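Local coordinates for putative restriction endonuclease domain-containing protein (Anabaena variabilis, PDB 3OT2) that is of unknown function but is probably a nuclease of the Uma2 (DUF820) family, within the PD-(D/E)XK restriction-endonuclease clan, at residues 12-16 with 72-77; 20-24 with 34-38; 85-90 with 102-107; 126-130 with 149-153. The contacts are given in a common frame with arbitrary orientation. Numbering follows the deposited sequence.

Contact 1 (12-16 with 72-77). With BU1 (1,4-butanediol), chain E.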
# COMPACT_ATOMS: atom_id res chain seq x y z
N LEU A 12 -21.36 -10.84 10.89
CA LEU A 12 -20.79 -9.88 11.82
C LEU A 12 -21.50 -9.99 13.19
O LEU A 12 -20.82 -10.07 14.21
CB LEU A 12 -20.87 -8.45 11.26
CG LEU A 12 -20.44 -7.31 12.19
CD1 LEU A 12 -18.98 -7.42 12.60
CD2 LEU A 12 -20.70 -5.97 11.57
N ASP A 13 -22.85 -10.08 13.21
CA ASP A 13 -23.66 -10.20 14.44
C ASP A 13 -23.25 -11.44 15.25
O ASP A 13 -23.10 -11.34 16.47
CB ASP A 13 -25.17 -10.25 14.11
CG ASP A 13 -25.75 -8.95 13.58
OD1 ASP A 13 -25.23 -7.86 13.95
OD2 ASP A 13 -26.75 -9.01 12.82
N GLU A 14 -23.01 -12.57 14.56
CA GLU A 14 -22.53 -13.82 15.16
C GLU A 14 -21.10 -13.64 15.70
O GLU A 14 -20.83 -14.03 16.83
CB GLU A 14 -22.58 -14.98 14.14
CG GLU A 14 -23.97 -15.54 13.90
CD GLU A 14 -24.15 -16.36 12.63
OE1 GLU A 14 -23.13 -16.83 12.07
OE2 GLU A 14 -25.31 -16.55 12.21
N PHE A 15 -20.21 -13.01 14.90
CA PHE A 15 -18.82 -12.75 15.29
C PHE A 15 -18.73 -11.94 16.59
O PHE A 15 -17.89 -12.24 17.43
CB PHE A 15 -18.05 -12.01 14.16
CG PHE A 15 -16.71 -11.44 14.60
CD1 PHE A 15 -15.57 -12.24 14.64
CD2 PHE A 15 -16.59 -10.10 15.00
CE1 PHE A 15 -14.35 -11.72 15.09
CE2 PHE A 15 -15.37 -9.59 15.46
CZ PHE A 15 -14.26 -10.40 15.49
N LEU A 16 -19.57 -10.90 16.73
CA LEU A 16 -19.56 -10.00 17.88
C LEU A 16 -20.04 -10.67 19.18
O LEU A 16 -19.78 -10.15 20.25
CB LEU A 16 -20.38 -8.74 17.58
CG LEU A 16 -19.79 -7.78 16.52
CD1 LEU A 16 -20.82 -6.78 16.06
CD2 LEU A 16 -18.53 -7.05 17.02
N THR A 72 -16.35 -1.17 14.99
CA THR A 72 -17.24 -2.01 14.19
C THR A 72 -18.12 -1.12 13.31
O THR A 72 -18.96 -0.39 13.82
CB THR A 72 -18.07 -2.94 15.09
OG1 THR A 72 -17.17 -3.69 15.90
CG2 THR A 72 -18.98 -3.90 14.30
N PHE A 73 -17.94 -1.21 11.97
CA PHE A 73 -18.69 -0.41 11.01
C PHE A 73 -18.53 -1.00 9.62
O PHE A 73 -17.56 -1.71 9.35
CB PHE A 73 -18.21 1.07 11.04
CG PHE A 73 -16.73 1.22 10.77
CD1 PHE A 73 -15.80 1.16 11.80
CD2 PHE A 73 -16.26 1.38 9.47
CE1 PHE A 73 -14.44 1.27 11.55
CE2 PHE A 73 -14.89 1.50 9.22
CZ PHE A 73 -14.00 1.44 10.25
N GLY A 74 -19.48 -0.68 8.74
CA GLY A 74 -19.50 -1.13 7.35
C GLY A 74 -19.33 -2.62 7.14
O GLY A 74 -18.62 -3.02 6.21
N ASP A 75 -19.96 -3.43 8.01
CA ASP A 75 -19.96 -4.90 8.03
C ASP A 75 -18.58 -5.50 8.44
O ASP A 75 -18.35 -6.71 8.26
CB ASP A 75 -20.45 -5.50 6.69
CG ASP A 75 -20.87 -6.96 6.76
OD1 ASP A 75 -21.62 -7.32 7.71
OD2 ASP A 75 -20.44 -7.75 5.89
N HIS A 76 -17.69 -4.68 9.02
CA HIS A 76 -16.38 -5.12 9.50
C HIS A 76 -16.23 -4.80 10.97
O HIS A 76 -16.84 -3.85 11.45
CB HIS A 76 -15.22 -4.44 8.72
CG HIS A 76 -15.07 -4.82 7.27
ND1 HIS A 76 -13.92 -4.50 6.56
CD2 HIS A 76 -15.94 -5.44 6.43
CE1 HIS A 76 -14.13 -4.93 5.32
NE2 HIS A 76 -15.33 -5.49 5.19
N SER A 77 -15.38 -5.56 11.67
CA SER A 77 -15.07 -5.30 13.07
C SER A 77 -13.55 -5.38 13.23
O SER A 77 -12.98 -6.47 13.18
CB SER A 77 -15.79 -6.27 14.00
OG SER A 77 -15.49 -5.89 15.32
C1 BU1 E . -16.20 -8.79 20.41
C2 BU1 E . -15.82 -9.80 19.33
C3 BU1 E . -14.55 -10.49 19.82
C4 BU1 E . -14.09 -11.55 18.83
O5 BU1 E . -17.49 -8.28 20.11
O6 BU1 E . -12.85 -12.06 19.34
O HOH W 1 -22.67 -9.69 8.54

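Contact 2 (20-24 with 34-38). With BU1 (1,4-butanediol), chain E; EDO (1,2-ethanediol), chain I.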
# COMPACT_ATOMS: atom_id res chain seq x y z
N GLU A 20 -13.37 -12.37 23.29
CA GLU A 20 -12.15 -11.66 22.86
C GLU A 20 -10.94 -12.62 22.93
O GLU A 20 -10.96 -13.58 23.70
CB GLU A 20 -11.91 -10.37 23.67
CG GLU A 20 -12.79 -9.18 23.26
CD GLU A 20 -12.33 -8.22 22.17
OE1 GLU A 20 -11.18 -8.35 21.68
OE2 GLU A 20 -13.11 -7.31 21.84
N THR A 21 -9.94 -12.40 22.05
CA THR A 21 -8.72 -13.22 21.96
C THR A 21 -7.48 -12.35 22.18
O THR A 21 -7.59 -11.12 22.12
CB THR A 21 -8.65 -13.96 20.60
OG1 THR A 21 -8.56 -13.01 19.53
CG2 THR A 21 -9.82 -14.90 20.36
N GLU A 22 -6.31 -12.97 22.45
CA GLU A 22 -5.04 -12.25 22.59
C GLU A 22 -4.00 -12.90 21.69
O GLU A 22 -3.60 -14.04 21.97
CB GLU A 22 -4.54 -12.16 24.04
CG GLU A 22 -4.05 -10.77 24.43
CD GLU A 22 -2.82 -10.23 23.72
OE1 GLU A 22 -1.75 -10.89 23.77
OE2 GLU A 22 -2.91 -9.12 23.15
N PRO A 23 -3.62 -12.25 20.55
CA PRO A 23 -4.03 -10.91 20.08
C PRO A 23 -5.49 -10.88 19.62
O PRO A 23 -6.08 -11.93 19.36
CB PRO A 23 -3.06 -10.64 18.91
CG PRO A 23 -1.96 -11.63 19.06
CD PRO A 23 -2.63 -12.84 19.64
N ALA A 24 -6.09 -9.67 19.55
CA ALA A 24 -7.48 -9.50 19.16
C ALA A 24 -7.79 -10.03 17.75
O ALA A 24 -6.90 -10.13 16.90
CB ALA A 24 -7.87 -8.04 19.26
N GLN A 34 -6.87 -13.08 13.15
CA GLN A 34 -6.26 -12.68 14.41
C GLN A 34 -5.11 -11.73 14.13
O GLN A 34 -4.35 -11.95 13.18
CB GLN A 34 -5.79 -13.91 15.17
CG GLN A 34 -5.55 -13.65 16.64
CD GLN A 34 -5.27 -14.90 17.44
OE1 GLN A 34 -5.08 -16.00 16.90
NE2 GLN A 34 -5.25 -14.75 18.75
N LYS A 35 -4.98 -10.67 14.95
CA LYS A 35 -3.91 -9.66 14.82
C LYS A 35 -2.53 -10.29 15.12
O LYS A 35 -2.50 -11.34 15.76
CB LYS A 35 -4.17 -8.47 15.77
CG LYS A 35 -5.17 -7.46 15.24
CD LYS A 35 -5.26 -6.23 16.15
CE LYS A 35 -4.01 -5.37 16.10
NZ LYS A 35 -4.23 -4.05 16.73
N PRO A 36 -1.39 -9.69 14.69
CA PRO A 36 -0.09 -10.32 15.00
C PRO A 36 0.26 -10.22 16.49
O PRO A 36 -0.30 -9.39 17.22
CB PRO A 36 0.91 -9.54 14.13
CG PRO A 36 0.27 -8.33 13.75
CD PRO A 36 -1.21 -8.47 13.87
N MSE A 37 1.16 -11.09 16.93
CA MSE A 37 1.63 -11.11 18.31
C MSE A 37 2.41 -9.81 18.60
O MSE A 37 3.07 -9.30 17.69
CB MSE A 37 2.51 -12.35 18.53
CG MSE A 37 1.73 -13.66 18.48
SE MSE A 37 0.71 -13.92 20.13
CE MSE A 37 2.19 -14.21 21.34
N PRO A 38 2.30 -9.23 19.82
CA PRO A 38 3.10 -8.03 20.13
C PRO A 38 4.60 -8.28 19.96
O PRO A 38 5.08 -9.38 20.21
CB PRO A 38 2.75 -7.74 21.60
CG PRO A 38 1.42 -8.41 21.81
CD PRO A 38 1.54 -9.67 21.00
C1 BU1 E . -16.20 -8.79 20.41
C2 BU1 E . -15.82 -9.80 19.33
C3 BU1 E . -14.55 -10.49 19.82
C4 BU1 E . -14.09 -11.55 18.83
O5 BU1 E . -17.49 -8.28 20.11
O6 BU1 E . -12.85 -12.06 19.34
C1 EDO I . -10.55 -4.84 22.68
O1 EDO I . -11.96 -4.70 22.50
C2 EDO I . -9.94 -5.20 21.35
O2 EDO I . -8.54 -5.41 21.56

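Contact 3 (85-90 with 102-107)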
# COMPACT_ATOMS: atom_id res chain seq x y z
N PHE A 85 -10.21 9.72 17.91
CA PHE A 85 -11.56 10.26 17.70
C PHE A 85 -11.65 11.66 18.20
O PHE A 85 -11.21 11.91 19.33
CB PHE A 85 -12.61 9.41 18.46
CG PHE A 85 -12.88 8.04 17.89
CD1 PHE A 85 -12.08 6.96 18.24
CD2 PHE A 85 -13.94 7.83 17.02
CE1 PHE A 85 -12.33 5.70 17.71
CE2 PHE A 85 -14.20 6.56 16.51
CZ PHE A 85 -13.39 5.50 16.85
N ILE A 86 -12.26 12.58 17.42
CA ILE A 86 -12.50 13.96 17.86
C ILE A 86 -13.54 13.86 18.99
O ILE A 86 -14.29 12.86 19.05
CB ILE A 86 -12.90 14.93 16.70
CG1 ILE A 86 -14.32 14.61 16.13
CG2 ILE A 86 -11.80 14.94 15.62
CD1 ILE A 86 -14.86 15.59 15.05
N TRP A 87 -13.53 14.84 19.92
CA TRP A 87 -14.35 14.77 21.13
C TRP A 87 -15.82 14.54 20.86
O TRP A 87 -16.40 13.68 21.51
CB TRP A 87 -14.17 16.03 21.99
CG TRP A 87 -14.13 15.71 23.46
CD1 TRP A 87 -15.15 15.83 24.36
CD2 TRP A 87 -13.02 15.14 24.19
NE1 TRP A 87 -14.74 15.40 25.60
CE2 TRP A 87 -13.43 14.98 25.52
CE3 TRP A 87 -11.72 14.74 23.83
CZ2 TRP A 87 -12.58 14.46 26.52
CZ3 TRP A 87 -10.88 14.24 24.82
CH2 TRP A 87 -11.30 14.13 26.15
N SER A 88 -16.42 15.27 19.89
CA SER A 88 -17.86 15.17 19.55
C SER A 88 -18.27 13.78 19.03
O SER A 88 -19.44 13.44 19.08
CB SER A 88 -18.23 16.22 18.51
OG SER A 88 -17.54 16.02 17.29
N ARG A 89 -17.30 12.98 18.54
CA ARG A 89 -17.58 11.65 17.98
C ARG A 89 -17.30 10.51 18.97
O ARG A 89 -17.61 9.37 18.65
CB ARG A 89 -16.76 11.44 16.68
CG ARG A 89 -17.32 12.27 15.53
CD ARG A 89 -16.60 11.96 14.23
NE ARG A 89 -17.11 10.73 13.61
CZ ARG A 89 -16.41 9.61 13.48
NH1 ARG A 89 -15.18 9.53 13.97
NH2 ARG A 89 -16.94 8.55 12.89
N ILE A 90 -16.77 10.80 20.18
CA ILE A 90 -16.51 9.74 21.17
C ILE A 90 -17.89 9.29 21.75
O ILE A 90 -18.56 10.11 22.35
CB ILE A 90 -15.51 10.19 22.29
CG1 ILE A 90 -14.12 10.50 21.70
CG2 ILE A 90 -15.41 9.12 23.40
CD1 ILE A 90 -13.18 11.28 22.60
N PHE A 102 -17.84 0.90 20.12
CA PHE A 102 -17.65 1.96 19.12
C PHE A 102 -18.15 1.43 17.80
O PHE A 102 -17.56 0.49 17.26
CB PHE A 102 -16.18 2.40 19.04
CG PHE A 102 -15.71 3.38 20.09
CD1 PHE A 102 -15.73 3.04 21.44
CD2 PHE A 102 -15.15 4.60 19.72
CE1 PHE A 102 -15.26 3.93 22.41
CE2 PHE A 102 -14.65 5.48 20.69
CZ PHE A 102 -14.72 5.14 22.03
N LEU A 103 -19.26 1.98 17.31
CA LEU A 103 -19.87 1.52 16.06
C LEU A 103 -19.59 2.48 14.90
O LEU A 103 -20.34 2.55 13.92
CB LEU A 103 -21.39 1.31 16.25
CG LEU A 103 -21.81 0.24 17.28
CD1 LEU A 103 -23.30 0.32 17.56
CD2 LEU A 103 -21.42 -1.16 16.81
N ILE A 104 -18.45 3.19 14.98
CA ILE A 104 -18.07 4.21 14.00
C ILE A 104 -16.58 4.12 13.66
O ILE A 104 -15.80 3.55 14.41
CB ILE A 104 -18.44 5.64 14.51
CG1 ILE A 104 -17.87 5.92 15.92
CG2 ILE A 104 -19.98 5.91 14.45
CD1 ILE A 104 -17.74 7.37 16.25
N ALA A 105 -16.20 4.70 12.52
CA ALA A 105 -14.82 4.73 12.05
C ALA A 105 -14.02 5.79 12.83
O ALA A 105 -14.58 6.84 13.15
CB ALA A 105 -14.79 5.02 10.56
N PRO A 106 -12.71 5.56 13.13
CA PRO A 106 -11.93 6.62 13.81
C PRO A 106 -11.77 7.86 12.93
O PRO A 106 -11.88 7.75 11.72
CB PRO A 106 -10.55 5.97 14.06
CG PRO A 106 -10.71 4.52 13.73
CD PRO A 106 -11.87 4.40 12.79
N ASP A 107 -11.47 9.02 13.51
CA ASP A 107 -11.17 10.19 12.69
C ASP A 107 -9.78 10.04 12.09
O ASP A 107 -9.51 10.50 10.99
CB ASP A 107 -11.24 11.47 13.56
CG ASP A 107 -12.67 11.82 13.84
OD1 ASP A 107 -13.32 12.39 12.93
OD2 ASP A 107 -13.19 11.39 14.91

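Contact 4 (126-130 with 149-153)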
# COMPACT_ATOMS: atom_id res chain seq x y z
N ILE A 126 -7.30 0.26 6.30
CA ILE A 126 -7.19 1.71 6.24
C ILE A 126 -8.14 2.23 5.17
O ILE A 126 -8.88 3.18 5.41
CB ILE A 126 -5.73 2.20 6.02
CG1 ILE A 126 -4.86 1.93 7.28
CG2 ILE A 126 -5.71 3.70 5.66
CD1 ILE A 126 -3.35 2.08 7.08
N LEU A 127 -8.17 1.58 3.99
CA LEU A 127 -9.04 2.07 2.92
C LEU A 127 -10.53 1.91 3.29
O LEU A 127 -11.33 2.76 2.91
CB LEU A 127 -8.71 1.40 1.58
CG LEU A 127 -7.29 1.71 1.04
CD1 LEU A 127 -6.93 0.77 -0.09
CD2 LEU A 127 -7.14 3.18 0.61
N HIS A 128 -10.88 0.87 4.07
CA HIS A 128 -12.26 0.64 4.56
C HIS A 128 -12.63 1.77 5.54
O HIS A 128 -13.74 2.28 5.48
CB HIS A 128 -12.40 -0.76 5.21
CG HIS A 128 -13.77 -1.05 5.75
ND1 HIS A 128 -14.79 -1.44 4.91
CD2 HIS A 128 -14.22 -1.02 7.02
CE1 HIS A 128 -15.85 -1.60 5.69
NE2 HIS A 128 -15.55 -1.36 6.97
N CYS A 129 -11.68 2.20 6.41
CA CYS A 129 -11.90 3.34 7.32
C CYS A 129 -12.27 4.60 6.55
O CYS A 129 -13.25 5.28 6.89
CB CYS A 129 -10.66 3.58 8.18
SG CYS A 129 -10.42 2.34 9.46
N LEU A 130 -11.49 4.93 5.50
CA LEU A 130 -11.70 6.11 4.66
C LEU A 130 -13.06 6.07 3.98
O LEU A 130 -13.68 7.12 3.81
CB LEU A 130 -10.59 6.25 3.60
CG LEU A 130 -9.17 6.49 4.10
CD1 LEU A 130 -8.18 6.38 2.95
CD2 LEU A 130 -9.02 7.85 4.79
N VAL A 149 0.65 7.97 4.07
CA VAL A 149 -0.46 8.81 4.52
C VAL A 149 -1.62 8.64 3.54
O VAL A 149 -1.47 8.86 2.33
CB VAL A 149 -0.03 10.29 4.68
CG1 VAL A 149 -1.25 11.20 4.89
CG2 VAL A 149 0.95 10.45 5.84
N TYR A 150 -2.79 8.28 4.08
CA TYR A 150 -4.01 8.04 3.34
C TYR A 150 -5.09 9.08 3.68
O TYR A 150 -5.42 9.24 4.85
CB TYR A 150 -4.54 6.64 3.71
CG TYR A 150 -3.67 5.50 3.24
CD1 TYR A 150 -2.59 5.05 4.00
CD2 TYR A 150 -3.94 4.84 2.04
CE1 TYR A 150 -1.80 3.99 3.58
CE2 TYR A 150 -3.15 3.78 1.61
CZ TYR A 150 -2.07 3.36 2.37
OH TYR A 150 -1.31 2.32 1.92
N ARG A 151 -5.62 9.77 2.66
CA ARG A 151 -6.70 10.76 2.80
C ARG A 151 -7.82 10.38 1.84
O ARG A 151 -7.52 9.79 0.78
CB ARG A 151 -6.19 12.18 2.51
CG ARG A 151 -5.20 12.74 3.52
CD ARG A 151 -4.73 14.05 2.96
NE ARG A 151 -4.11 14.92 3.94
CZ ARG A 151 -2.84 15.34 3.90
NH1 ARG A 151 -2.02 14.90 2.95
NH2 ARG A 151 -2.39 16.20 4.80
N PRO A 152 -9.10 10.66 2.15
CA PRO A 152 -10.17 10.25 1.22
C PRO A 152 -10.00 10.86 -0.16
O PRO A 152 -9.69 12.04 -0.29
CB PRO A 152 -11.45 10.77 1.90
CG PRO A 152 -11.11 10.93 3.30
CD PRO A 152 -9.68 11.35 3.33
N GLN A 153 -10.16 10.02 -1.20
CA GLN A 153 -10.11 10.37 -2.61
C GLN A 153 -8.77 11.01 -3.02
O GLN A 153 -8.71 11.73 -4.02
CB GLN A 153 -11.29 11.30 -3.00
CG GLN A 153 -12.63 10.59 -3.16
CD GLN A 153 -13.30 10.31 -1.84
OE1 GLN A 153 -13.68 11.22 -1.10
NE2 GLN A 153 -13.43 9.03 -1.52

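Contact 1 (12-16 with 72-77)
The short N-terminal helix 12-15 packs here on one face of a tight β-hairpin, strands 71-73 and 76-78, near the edge of this endonuclease-like domain. The hairpin turns through a type I' β turn from F73 to H76. G74 and D75 both have positive phi, which glycine adopts readily and aspartate more easily than most residues. F73 and H76 form a hydrogen-bonded pair, F73 N to H76 O 2.9 Å and H76 N to F73 O 3.0 Å, and their side chains point away from the helix. T72 and S77, the next, non-hydrogen-bonded pair, direct theirs toward it.

L12 is the main knob, its branched end lying across the hairpin: CD2 is 3.8 Å from both T72 CG2 and D75 CA, and CD1 is 3.7 Å from S77 CB. F15, three residues and so nearly one helical turn later, brings CE2 to 3.7 Å from S77 CB, and L16 CD2 lies 3.7 Å from S77 OG. Aliphatic groups can cover these small polar residues because the hydroxyls pair with each other, T72 OG1 to S77 OG 2.8 Å; S77 OG also bonds R70. A water joins L12 N (2.9 Å) to D75 OD1 (2.7 Å). On the pocket side F15 CZ touches butanediol C4 at 3.5 Å, while the diol's O5 donates to L16 O at 3.0 Å.

Contact 2 (20-24 with 34-38)
Two irregular segments flanking a hairpin meet through two hydrogen bonds and a buried proline. K35 N donates to A24 O at 2.8 Å with an almost straight angle of 172°. Beside it, the carbonyl of P23 accepts twice: from Q34 NE2 to P23 O at 3.0 Å and, within its own segment, from T21 OG1 to P23 O at 2.7 Å. T21 OG1 is further paired with S25. A long amide side chain suits position 34, because its extended t, t conformation carries NE2 across to the opposite carbonyl.

Strands 25-28 and 31-34 form the antiparallel hairpin between these segments, and the A24–K35 bond continues its pairing one step past the strand ends. There the chains part, and P23, preceded by a cis peptide bond, fills the space between them. P23 CB lies 3.3 Å from K35 O, P23 CG 3.3 Å from P36 O, and P23 CD 3.5 Å from SE of M37, a selenomethionine. P36 and P38 lack backbone NH groups and so bring no donors to this irregular run.

Charged ends find partners farther off. K35 turns its ammonium away to salt bridges with E68 and D81 and a bond to V79 O. E20 OE2 bridges to R70 and accepts from ethanediol O1 at 2.9 Å, while E20 CA lies 3.6 Å from O6 of the butanediol.

Contact 3 (85-90 with 102-107)
R89 owes its reach to a bent side chain: chi3 is near +81° (p) after an extended chi2, so the guanidinium swings over the opposite segment. Its NH1 and NH2 each donate to A105 O at 2.9 Å, and NH1 also makes a 2.9 Å salt bridge to D107 OD2. Arginine suits the place, with several donors in one plane and a flat face left for I104, whose CD1 lies 3.6 Å from NH2. D107, chi1 in the m well, aims OD2 so that it also accepts from I86 N at 2.9 Å; its OD1 is bonded to Q135.

Strands 82-86 and 108-112 are antiparallel neighbours in the central sheet of the PD-(D/E)XK-like fold, and these interactions close the base of the long loop connecting them. A 3-10 turn at 87-89, with R89 N bonded to I86 O at 3.1 Å, brings R89 back over the loop.

F85, also m, lays its ring between two residues: F102 CD2 comes to 3.5 Å from F85 CZ over one face, and P106 CA sits over the opposite face in a CH-π contact, 3.8 Å from the ring centroid. I104, with chi1 p, brings CD1 to 3.6 Å from F85 CE2.

Contact 4 (126-130 with 149-153)
Helix 119-131 lays a ridge of aliphatic side chains against the end of strand 146-150, and the fit depends on Y150. Its CB points toward the helix and its broad ring spreads beside two of the helical knobs: I126 CG2 comes to 3.6 Å from Y150 CG, and L127 CD2 to 3.9 Å from Y150 CD2. L130, one turn beyond I126, fills the hollow between the base of that tyrosine and P152. Its CD1 lies 3.7 Å from Y150 CB and its CD2 3.8 Å from P152 CD. Isoleucine and leucine suit these places, being apolar and compact enough to lie against the tyrosine and the proline in a buried interface.

The strand presents only one of its faces. V149 and R151 point away, V149 packing on V166 and P167 while R151 pairs with E157. At the edge the second subunit joins in: its V158 touches L127, its E155 packs on L130, and the same E155 accepts a bond from Q153 N.

Helix 119-131 links the parallel strands 108-112 and 136-141, and Y150 extends the helix-covered face one antiparallel strand further; this is the β-α-β crossover packed on a mixed sheet that is found in PD-(D/E)XK nuclease folds.

How the contacts relate
Along the chain contact 2 is nested inside the loop closed by contact 1, and contacts 3 and 4 follow in series. The first two, centres 17 Å apart, both border the butanediol pocket. Contacts 3 and 4, centres 15 Å apart, belong to the central mixed sheet, one joining strands 82-86 and 108-112 at their ends, the other covering strand 146-150 with helix 119-131. T72 N lies 3.1 Å from F102 O, probably hydrogen-bonded, and F73 O lies 3.1 Å from H128 NE2 likewise. Contact 2 touches neither contact 3 nor contact 4, its nearest atoms lying about 10 Å and 11 Å from theirs. The hairpin of contact 1 thus stands between the diol pocket and the sheet.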